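Local coordinates for iron superoxide dismutase (PDB 2GPC), which probably catalyses the dismutation of superoxide into molecular oxygen and hydrogen peroxide at a single bound iron ion, at residues A[107-112]-A[177-182]; A[95-100]-A[134-139]; A[126-131]-A[151-156]. One frame throughout, in Å; residues are numbered along the deposited sequence.

Contact 1 (A[107-112]-A[177-182]); sequences KFKEEF and YVQTFW
F108, F112 and W182 form an aromatic cluster that joins two helices of the C-terminal domain of the iron/manganese superoxide dismutase family, helix 105-118 and helix 174-184. The short helical segments run roughly antiparallel, at 143°, and their axes stay 12.0 Å apart, a gap filled by large side chains. W182 does most of the bridging. Its CG stands beside its own backbone N, anti to the carbonyl carbon (chi1 -71°), and the benzo end of the indole meets both phenylalanines, which approach it from adjacent directions. F108 CE2 lies 3.6 Å from W182 CH2, with F108 CZ at the edge of the indole, in its plane. F112 sends CD1 to within 3.5 Å of W182 CZ2, the two ring planes inclined at 66°. The far end of the F112 ring turns to a second partner: CE1 and CZ both approach F181 CE2, CE1 at 4.1 Å, the two side chains crossing at about a right angle. F181 and F112 also rest on C159 of strand 153-160, which ties the cluster to the sheet, and the side chain of F181 is about 11 Å from the iron. The polar edge of the indole is satisfied nearby, since W182 NE1 is hydrogen-bonded to T113 OG1, a hydroxyl that is also bonded to K109 O. K109 lies over one face of W182, its extended chain sliding past the indole in the opposite direction. K109 CG sits above the plane toward the rim. Farther out, CE makes a CH-pi contact over the pyrrole ring, 3.9 Å from its centroid, and the ammonium follows in a cation-pi contact, with NZ 4.7 Å from the same W182 five-membered-ring centroid, still over the face.

Contact 2 (A[95-100]-A[134-139]); sequences ADEINA and GKLKVY
L136 points its branched end at the helix and meets E97 and I98 in two different ways. Across E97 it lies at about a right angle: L136 CD2 touches E97 CB at 3.8 Å, while L136 CD1 lies 3.7 Å from E97 OE1, so the two methyls span the glutamate from its root to its carboxylate. With I98 the meeting is slanted, L136 CD2 reaching CG1 of I98 at 3.9 Å; I98 points away from the strand, and CG1 is the side-chain atom that meets the leucine methyl. The carboxylate of E97 has several partners. A water donates to E97 OE1 and, at 2.6 Å, to G134 O, linking the helix to the turn that precedes strand 135-142, while K129 NZ forms a salt bridge with OE1 and K93 NZ one with OE2. These two lysines would be expected to stabilise the negative charge. At the solvent side K135 starts away from the helix but bends at chi2 and chi4, bringing NZ back to A100 O in a weak hydrogen bond of 3.2 Å. G134 and K135 both face D130 in a G1 beta bulge, just where strand 135-142 leaves its turn. Helix 92-102 thus lies across the outer strand of the antiparallel sheet, segments 95-100 and 135-139 meeting at 74°, in the alpha+beta C-terminal domain of iron/manganese superoxide dismutases.

Contact 3 (A[126-131]-A[151-156]); sequences WLVKDT and PNLKPL
L127 and L156 mark the tightly packed end of an antiparallel strand pair, and exposed T131 and partly exposed N152 its more open end. At the packed end L156 N is hydrogen-bonded to L127 O (2.9 Å), and L156 CD1 comes to 4.0 Å from L127 CG. W126 and P155 lie side by side, pointing the same way, with the indole CZ3 3.8 Å from P155 CB. Between the two ends K129 and K154 form a hydrogen-bonded pair, K129 N to K154 O and K154 N to K129 O. It is flanked by the non-hydrogen-bonded pairs V128 with P155 and D130 with L153, and L153 CD2 lies 3.8 Å from D130 CG. The open end is held by polar bonds instead of apolar packing. N152 O accepts from both T131 N (2.8 Å) and T131 OG1 (3.0 Å). N152 ND2 gives a nearly straight bond to OD1 of the buried D130 (3.0 Å, 173°), in its own amide plane but arriving from above the carboxylate, whose OD1 also takes N132 N and whose OD2 is paired with K137. The like charges of K129 and K154 stay 5.9 Å apart, NZ to NZ; K129 NZ turns to E97 of helix 92-102, and K154 NZ pairs with the chain terminus, L194 OXT. Strand 123-130 is the middle strand of the sheet, with 135-142 on its other side; helix 63-80 meets W126 and P155 through N74 and F77, while L127 packs against F108 of helix 105-118.

How the contacts relate
All three contacts lie in the C-terminal domain; contacts 2 and 3 share its three-stranded antiparallel sheet, on which side chains of contact 1 pack. Centres of contacts 2 and 3 are 10 Å apart, of contacts 1 and 2 15 Å, and of contacts 1 and 3 18 Å. Contact 3 pairs strands 123-130 and 153-160; contact 2 sets helix 92-102 on the outer strand 135-142; contact 1 joins helices 105-118 and 174-184. F108 links all three, touching I98, V138 and L127. Along the chain contact 3 is nested inside contact 1, while contact 2 interleaves with both, so distant segments close into one unit. Strand 153-160 ends at D160, an iron ligand, connecting this framework to the metal site.

Contact 1 (A[107-112]-A[177-182])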
loop_
_atom_site.group_PDB
_atom_site.type_symbol
_atom_site.label_atom_id
_atom_site.label_comp_id
_atom_site.label_asym_id
_atom_site.label_seq_id
_atom_site.Cartn_x
_atom_site.Cartn_y
_atom_site.Cartn_z
ATOM N N LYS A 107 -5.627 18.847 -19.897
ATOM C CA LYS A 107 -5.448 19.367 -18.546
ATOM C C LYS A 107 -6.033 18.405 -17.489
ATOM O O LYS A 107 -5.424 18.187 -16.441
ATOM C CB LYS A 107 -6.060 20.768 -18.422
ATOM C CG LYS A 107 -5.174 21.883 -19.001
ATOM C CD LYS A 107 -5.920 23.206 -19.065
ATOM C CE LYS A 107 -4.996 24.365 -19.458
ATOM N NZ LYS A 107 -5.778 25.559 -19.927
ATOM N N PHE A 108 -7.202 17.843 -17.774
ATOM C CA PHE A 108 -7.801 16.808 -16.932
ATOM C C PHE A 108 -6.832 15.634 -16.804
ATOM O O PHE A 108 -6.554 15.172 -15.702
ATOM C CB PHE A 108 -9.124 16.292 -17.517
ATOM C CG PHE A 108 -9.471 14.891 -17.070
ATOM C CD1 PHE A 108 -9.861 14.644 -15.756
ATOM C CD2 PHE A 108 -9.359 13.819 -17.942
ATOM C CE1 PHE A 108 -10.146 13.338 -15.329
ATOM C CE2 PHE A 108 -9.645 12.524 -17.524
ATOM C CZ PHE A 108 -10.044 12.291 -16.221
ATOM N N LYS A 109 -6.316 15.171 -17.932
ATOM C CA LYS A 109 -5.487 13.978 -17.969
ATOM C C LYS A 109 -4.207 14.194 -17.159
ATOM O O LYS A 109 -3.787 13.305 -16.421
ATOM C CB LYS A 109 -5.180 13.589 -19.420
ATOM C CG LYS A 109 -4.127 12.520 -19.572
ATOM C CD LYS A 109 -4.022 12.015 -21.000
ATOM C CE LYS A 109 -2.977 10.925 -21.089
ATOM N NZ LYS A 109 -2.843 10.371 -22.455
ATOM N N GLU A 110 -3.605 15.378 -17.287
ATOM C CA GLU A 110 -2.425 15.716 -16.509
ATOM C C GLU A 110 -2.732 15.693 -15.004
ATOM O O GLU A 110 -1.941 15.172 -14.223
ATOM C CB GLU A 110 -1.848 17.081 -16.926
ATOM C CG GLU A 110 -0.671 17.566 -16.073
ATOM C CD GLU A 110 0.656 16.879 -16.404
ATOM O OE1 GLU A 110 0.668 15.910 -17.203
ATOM O OE2 GLU A 110 1.704 17.317 -15.866
ATOM N N GLU A 111 -3.866 16.255 -14.596
ATOM C CA GLU A 111 -4.206 16.324 -13.177
ATOM C C GLU A 111 -4.478 14.922 -12.601
ATOM O O GLU A 111 -3.983 14.592 -11.535
ATOM C CB GLU A 111 -5.394 17.257 -12.952
ATOM C CG GLU A 111 -5.769 17.460 -11.491
ATOM C CD GLU A 111 -6.890 18.467 -11.296
ATOM O OE1 GLU A 111 -7.239 19.197 -12.253
ATOM O OE2 GLU A 111 -7.418 18.540 -10.166
ATOM N N PHE A 112 -5.233 14.101 -13.322
ATOM C CA PHE A 112 -5.537 12.743 -12.871
ATOM C C PHE A 112 -4.269 11.888 -12.811
ATOM O O PHE A 112 -4.036 11.208 -11.814
ATOM C CB PHE A 112 -6.609 12.107 -13.777
ATOM C CG PHE A 112 -7.065 10.739 -13.334
ATOM C CD1 PHE A 112 -6.281 9.619 -13.570
ATOM C CD2 PHE A 112 -8.294 10.569 -12.698
ATOM C CE1 PHE A 112 -6.708 8.341 -13.171
ATOM C CE2 PHE A 112 -8.722 9.300 -12.294
ATOM C CZ PHE A 112 -7.931 8.184 -12.545
ATOM N N TYR A 177 1.989 1.876 -15.661
ATOM C CA TYR A 177 0.683 1.274 -15.420
ATOM C C TYR A 177 -0.431 2.283 -15.676
ATOM O O TYR A 177 -1.459 1.938 -16.256
ATOM C CB TYR A 177 0.615 0.750 -13.973
ATOM C CG TYR A 177 -0.775 0.574 -13.410
ATOM C CD1 TYR A 177 -1.652 -0.389 -13.922
ATOM C CD2 TYR A 177 -1.218 1.363 -12.351
ATOM C CE1 TYR A 177 -2.945 -0.547 -13.391
ATOM C CE2 TYR A 177 -2.496 1.213 -11.817
ATOM C CZ TYR A 177 -3.359 0.255 -12.341
ATOM O OH TYR A 177 -4.625 0.095 -11.787
ATOM N N VAL A 178 -0.227 3.527 -15.245
ATOM C CA VAL A 178 -1.228 4.572 -15.441
ATOM C C VAL A 178 -1.350 4.936 -16.917
ATOM O O VAL A 178 -2.448 5.200 -17.391
ATOM C CB VAL A 178 -0.939 5.816 -14.560
ATOM C CG1 VAL A 178 -1.821 7.022 -14.955
ATOM C CG2 VAL A 178 -1.171 5.460 -13.110
ATOM N N GLN A 179 -0.236 4.938 -17.647
ATOM C CA GLN A 179 -0.296 5.144 -19.098
ATOM C C GLN A 179 -1.172 4.065 -19.745
ATOM O O GLN A 179 -1.986 4.356 -20.621
ATOM C CB GLN A 179 1.115 5.191 -19.718
ATOM C CG GLN A 179 1.855 6.534 -19.447
ATOM C CD GLN A 179 0.999 7.782 -19.764
ATOM O OE1 GLN A 179 0.646 8.012 -20.916
ATOM N NE2 GLN A 179 0.664 8.570 -18.741
ATOM N N THR A 180 -1.024 2.824 -19.279
ATOM C CA THR A 180 -1.857 1.714 -19.736
ATOM C C THR A 180 -3.330 1.918 -19.377
ATOM O O THR A 180 -4.212 1.629 -20.188
ATOM C CB THR A 180 -1.326 0.392 -19.144
ATOM O OG1 THR A 180 -0.202 -0.054 -19.908
ATOM C CG2 THR A 180 -2.339 -0.741 -19.254
ATOM N N PHE A 181 -3.597 2.404 -18.170
ATOM C CA PHE A 181 -4.969 2.687 -17.745
ATOM C C PHE A 181 -5.625 3.612 -18.757
ATOM O O PHE A 181 -6.776 3.394 -19.147
ATOM C CB PHE A 181 -4.998 3.298 -16.330
ATOM C CG PHE A 181 -6.375 3.656 -15.847
ATOM C CD1 PHE A 181 -7.218 2.681 -15.334
ATOM C CD2 PHE A 181 -6.833 4.963 -15.917
ATOM C CE1 PHE A 181 -8.499 3.009 -14.888
ATOM C CE2 PHE A 181 -8.109 5.301 -15.472
ATOM C CZ PHE A 181 -8.944 4.312 -14.955
ATOM N N TRP A 182 -4.893 4.618 -19.227
ATOM C CA TRP A 182 -5.462 5.560 -20.193
ATOM C C TRP A 182 -5.853 4.868 -21.490
ATOM O O TRP A 182 -6.820 5.272 -22.138
ATOM C CB TRP A 182 -4.526 6.740 -20.479
ATOM C CG TRP A 182 -4.399 7.705 -19.339
ATOM C CD1 TRP A 182 -3.260 8.017 -18.666
ATOM C CD2 TRP A 182 -5.445 8.485 -18.744
ATOM N NE1 TRP A 182 -3.530 8.942 -17.689
ATOM C CE2 TRP A 182 -4.864 9.245 -17.713
ATOM C CE3 TRP A 182 -6.823 8.618 -18.981
ATOM C CZ2 TRP A 182 -5.602 10.116 -16.918
ATOM C CZ3 TRP A 182 -7.554 9.483 -18.195
ATOM C CH2 TRP A 182 -6.940 10.223 -17.171
#

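Contact 2 (A[95-100]-A[134-139])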
loop_
_atom_site.group_PDB
_atom_site.type_symbol
_atom_site.label_atom_id
_atom_site.label_comp_id
_atom_site.label_asym_id
_atom_site.label_seq_id
_atom_site.Cartn_x
_atom_site.Cartn_y
_atom_site.Cartn_z
ATOM N N ALA A 95 -17.077 14.579 -22.847
ATOM C CA ALA A 95 -16.114 15.558 -23.337
ATOM C C ALA A 95 -16.530 16.957 -22.900
ATOM O O ALA A 95 -15.705 17.707 -22.381
ATOM C CB ALA A 95 -15.980 15.497 -24.854
ATOM N N ASP A 96 -17.805 17.298 -23.090
ATOM C CA ASP A 96 -18.310 18.627 -22.750
ATOM C C ASP A 96 -18.056 18.953 -21.280
ATOM O O ASP A 96 -17.600 20.050 -20.946
ATOM C CB ASP A 96 -19.824 18.744 -22.996
ATOM C CG ASP A 96 -20.207 18.729 -24.471
ATOM O OD1 ASP A 96 -19.347 18.929 -25.358
ATOM O OD2 ASP A 96 -21.387 18.520 -24.826
ATOM N N GLU A 97 -18.385 18.005 -20.403
ATOM C CA GLU A 97 -18.303 18.226 -18.960
ATOM C C GLU A 97 -16.836 18.295 -18.519
ATOM O O GLU A 97 -16.480 19.117 -17.689
ATOM C CB GLU A 97 -19.106 17.153 -18.194
ATOM C CG GLU A 97 -20.611 17.224 -18.501
ATOM C CD GLU A 97 -21.525 16.765 -17.375
ATOM O OE1 GLU A 97 -21.175 16.890 -16.184
ATOM O OE2 GLU A 97 -22.637 16.298 -17.688
ATOM N N ILE A 98 -15.979 17.468 -19.114
ATOM C CA ILE A 98 -14.544 17.533 -18.816
ATOM C C ILE A 98 -13.944 18.883 -19.241
ATOM O O ILE A 98 -13.209 19.514 -18.479
ATOM C CB ILE A 98 -13.786 16.342 -19.453
ATOM C CG1 ILE A 98 -14.049 15.083 -18.625
ATOM C CG2 ILE A 98 -12.267 16.617 -19.524
ATOM C CD1 ILE A 98 -13.497 13.818 -19.214
ATOM N N ASN A 99 -14.283 19.327 -20.438
ATOM C CA ASN A 99 -13.790 20.603 -20.959
ATOM C C ASN A 99 -14.262 21.782 -20.086
ATOM O O ASN A 99 -13.498 22.693 -19.812
ATOM C CB ASN A 99 -14.254 20.806 -22.409
ATOM C CG ASN A 99 -13.585 19.852 -23.388
ATOM O OD1 ASN A 99 -12.518 19.289 -23.108
ATOM N ND2 ASN A 99 -14.230 19.640 -24.539
ATOM N N ALA A 100 -15.515 21.736 -19.637
ATOM C CA ALA A 100 -16.097 22.791 -18.807
ATOM C C ALA A 100 -15.472 22.887 -17.415
ATOM O O ALA A 100 -15.370 23.983 -16.858
ATOM C CB ALA A 100 -17.591 22.593 -18.678
ATOM N N GLY A 134 -22.189 20.779 -9.820
ATOM C CA GLY A 134 -22.136 20.266 -11.180
ATOM C C GLY A 134 -20.731 20.092 -11.746
ATOM O O GLY A 134 -20.579 19.542 -12.834
ATOM N N LYS A 135 -19.703 20.526 -11.016
ATOM C CA LYS A 135 -18.332 20.552 -11.549
ATOM C C LYS A 135 -17.668 19.184 -11.377
ATOM O O LYS A 135 -17.850 18.516 -10.353
ATOM C CB LYS A 135 -17.486 21.638 -10.858
ATOM C CG LYS A 135 -16.889 22.697 -11.800
ATOM C CD LYS A 135 -17.946 23.675 -12.290
ATOM C CE LYS A 135 -17.346 24.985 -12.810
ATOM N NZ LYS A 135 -17.100 24.927 -14.276
ATOM N N LEU A 136 -16.919 18.762 -12.389
ATOM C CA LEU A 136 -16.100 17.560 -12.303
ATOM C C LEU A 136 -14.818 17.872 -11.529
ATOM O O LEU A 136 -14.302 18.990 -11.603
ATOM C CB LEU A 136 -15.786 17.013 -13.695
ATOM C CG LEU A 136 -16.788 15.994 -14.254
ATOM C CD1 LEU A 136 -18.234 16.372 -13.973
ATOM C CD2 LEU A 136 -16.570 15.786 -15.738
ATOM N N LYS A 137 -14.331 16.887 -10.772
ATOM C CA LYS A 137 -13.111 17.030 -9.981
ATOM C C LYS A 137 -12.300 15.729 -9.960
ATOM O O LYS A 137 -12.864 14.636 -9.980
ATOM C CB LYS A 137 -13.451 17.408 -8.537
ATOM C CG LYS A 137 -14.059 18.791 -8.368
ATOM C CD LYS A 137 -14.462 19.000 -6.918
ATOM C CE LYS A 137 -15.112 20.355 -6.692
ATOM N NZ LYS A 137 -15.562 20.446 -5.277
ATOM N N VAL A 138 -10.980 15.870 -9.924
ATOM C CA VAL A 138 -10.081 14.758 -9.670
ATOM C C VAL A 138 -9.944 14.691 -8.161
ATOM O O VAL A 138 -9.801 15.722 -7.487
ATOM C CB VAL A 138 -8.703 14.952 -10.330
ATOM C CG1 VAL A 138 -7.667 13.962 -9.761
ATOM C CG2 VAL A 138 -8.810 14.806 -11.823
ATOM N N TYR A 139 -9.967 13.473 -7.648
ATOM C CA TYR A 139 -10.127 13.199 -6.230
ATOM C C TYR A 139 -9.379 11.902 -5.934
ATOM O O TYR A 139 -9.393 11.002 -6.743
ATOM C CB TYR A 139 -11.621 13.035 -5.965
ATOM C CG TYR A 139 -12.016 12.743 -4.542
ATOM C CD1 TYR A 139 -11.780 13.666 -3.528
ATOM C CD2 TYR A 139 -12.651 11.552 -4.216
ATOM C CE1 TYR A 139 -12.157 13.406 -2.229
ATOM C CE2 TYR A 139 -13.031 11.287 -2.920
ATOM C CZ TYR A 139 -12.781 12.220 -1.937
ATOM O OH TYR A 139 -13.159 11.958 -0.649
HETATM O O HOH W 1 -19.967 18.868 -15.317
#

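Contact 3 (A[126-131]-A[151-156])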
loop_
_atom_site.group_PDB
_atom_site.type_symbol
_atom_site.label_atom_id
_atom_site.label_comp_id
_atom_site.label_asym_id
_atom_site.label_seq_id
_atom_site.Cartn_x
_atom_site.Cartn_y
_atom_site.Cartn_z
ATOM N N TRP A 126 -9.637 9.015 -8.519
ATOM C CA TRP A 126 -11.016 9.150 -9.013
ATOM C C TRP A 126 -11.232 10.378 -9.886
ATOM O O TRP A 126 -10.588 11.421 -9.700
ATOM C CB TRP A 126 -12.023 9.259 -7.850
ATOM C CG TRP A 126 -12.038 8.100 -6.909
ATOM C CD1 TRP A 126 -11.204 7.904 -5.851
ATOM C CD2 TRP A 126 -12.935 6.980 -6.923
ATOM N NE1 TRP A 126 -11.514 6.727 -5.219
ATOM C CE2 TRP A 126 -12.580 6.147 -5.849
ATOM C CE3 TRP A 126 -14.011 6.598 -7.735
ATOM C CZ2 TRP A 126 -13.242 4.949 -5.575
ATOM C CZ3 TRP A 126 -14.677 5.408 -7.448
ATOM C CH2 TRP A 126 -14.284 4.602 -6.387
ATOM N N LEU A 127 -12.154 10.235 -10.843
ATOM C CA LEU A 127 -12.888 11.349 -11.412
ATOM C C LEU A 127 -14.273 11.277 -10.786
ATOM O O LEU A 127 -14.895 10.214 -10.779
ATOM C CB LEU A 127 -13.006 11.220 -12.934
ATOM C CG LEU A 127 -13.824 12.300 -13.656
ATOM C CD1 LEU A 127 -13.197 13.685 -13.463
ATOM C CD2 LEU A 127 -13.969 11.964 -15.135
ATOM N N VAL A 128 -14.746 12.401 -10.256
ATOM C CA VAL A 128 -16.078 12.492 -9.667
ATOM C C VAL A 128 -16.802 13.722 -10.209
ATOM O O VAL A 128 -16.177 14.644 -10.721
ATOM C CB VAL A 128 -16.036 12.584 -8.102
ATOM C CG1 VAL A 128 -15.391 11.334 -7.485
ATOM C CG2 VAL A 128 -15.337 13.846 -7.633
ATOM N N LYS A 129 -18.120 13.722 -10.088
ATOM C CA LYS A 129 -18.927 14.905 -10.316
ATOM C C LYS A 129 -19.426 15.350 -8.953
ATOM O O LYS A 129 -20.074 14.577 -8.250
ATOM C CB LYS A 129 -20.102 14.574 -11.242
ATOM C CG LYS A 129 -21.076 15.730 -11.497
ATOM C CD LYS A 129 -21.994 15.367 -12.668
ATOM C CE LYS A 129 -22.701 16.538 -13.290
ATOM N NZ LYS A 129 -23.548 16.055 -14.444
ATOM N N ASP A 130 -19.077 16.575 -8.562
ATOM C CA ASP A 130 -19.573 17.168 -7.323
ATOM C C ASP A 130 -20.957 17.751 -7.578
ATOM O O ASP A 130 -21.082 18.804 -8.207
ATOM C CB ASP A 130 -18.610 18.253 -6.835
ATOM C CG ASP A 130 -18.949 18.764 -5.451
ATOM O OD1 ASP A 130 -20.080 18.537 -4.958
ATOM O OD2 ASP A 130 -18.131 19.424 -4.790
ATOM N N THR A 131 -21.997 17.058 -7.114
ATOM C CA THR A 131 -23.378 17.489 -7.364
ATOM C C THR A 131 -23.790 18.719 -6.559
ATOM O O THR A 131 -24.854 19.255 -6.793
ATOM C CB THR A 131 -24.382 16.338 -7.135
ATOM O OG1 THR A 131 -24.245 15.806 -5.808
ATOM C CG2 THR A 131 -24.087 15.174 -8.053
ATOM N N PRO A 151 -21.394 12.061 0.079
ATOM C CA PRO A 151 -22.512 11.741 -0.828
ATOM C C PRO A 151 -22.748 12.705 -2.000
ATOM O O PRO A 151 -23.461 12.338 -2.927
ATOM C CB PRO A 151 -23.733 11.749 0.105
ATOM C CG PRO A 151 -23.207 11.585 1.430
ATOM C CD PRO A 151 -21.870 12.264 1.455
ATOM N N ASN A 152 -22.204 13.916 -1.921
ATOM C CA ASN A 152 -22.195 14.851 -3.052
ATOM C C ASN A 152 -21.281 14.439 -4.225
ATOM O O ASN A 152 -21.456 14.927 -5.341
ATOM C CB ASN A 152 -21.780 16.250 -2.580
ATOM C CG ASN A 152 -20.436 16.248 -1.875
ATOM O OD1 ASN A 152 -20.255 15.538 -0.882
ATOM N ND2 ASN A 152 -19.485 17.037 -2.385
ATOM N N LEU A 153 -20.314 13.556 -3.980
ATOM C CA LEU A 153 -19.301 13.217 -4.985
ATOM C C LEU A 153 -19.650 11.949 -5.754
ATOM O O LEU A 153 -19.226 10.848 -5.362
ATOM C CB LEU A 153 -17.933 13.040 -4.319
ATOM C CG LEU A 153 -17.356 14.199 -3.520
ATOM C CD1 LEU A 153 -15.973 13.819 -3.014
ATOM C CD2 LEU A 153 -17.299 15.489 -4.335
ATOM N N LYS A 154 -20.403 12.096 -6.845
ATOM C CA LYS A 154 -20.779 10.963 -7.689
ATOM C C LYS A 154 -19.566 10.386 -8.435
ATOM O O LYS A 154 -18.901 11.091 -9.193
ATOM C CB LYS A 154 -21.858 11.368 -8.696
ATOM C CG LYS A 154 -22.411 10.210 -9.525
ATOM C CD LYS A 154 -23.925 10.307 -9.735
ATOM C CE LYS A 154 -24.328 11.587 -10.469
ATOM N NZ LYS A 154 -25.502 11.355 -11.388
ATOM N N PRO A 155 -19.266 9.111 -8.222
ATOM C CA PRO A 155 -18.102 8.504 -8.872
ATOM C C PRO A 155 -18.325 8.281 -10.369
ATOM O O PRO A 155 -19.379 7.808 -10.782
ATOM C CB PRO A 155 -17.910 7.190 -8.112
ATOM C CG PRO A 155 -19.206 6.883 -7.489
ATOM C CD PRO A 155 -19.965 8.167 -7.333
ATOM N N LEU A 156 -17.330 8.652 -11.166
ATOM C CA LEU A 156 -17.375 8.465 -12.615
ATOM C C LEU A 156 -16.343 7.460 -13.134
ATOM O O LEU A 156 -16.614 6.730 -14.088
ATOM C CB LEU A 156 -17.161 9.802 -13.320
ATOM C CG LEU A 156 -18.125 10.944 -12.973
ATOM C CD1 LEU A 156 -17.831 12.131 -13.882
ATOM C CD2 LEU A 156 -19.571 10.541 -13.072
#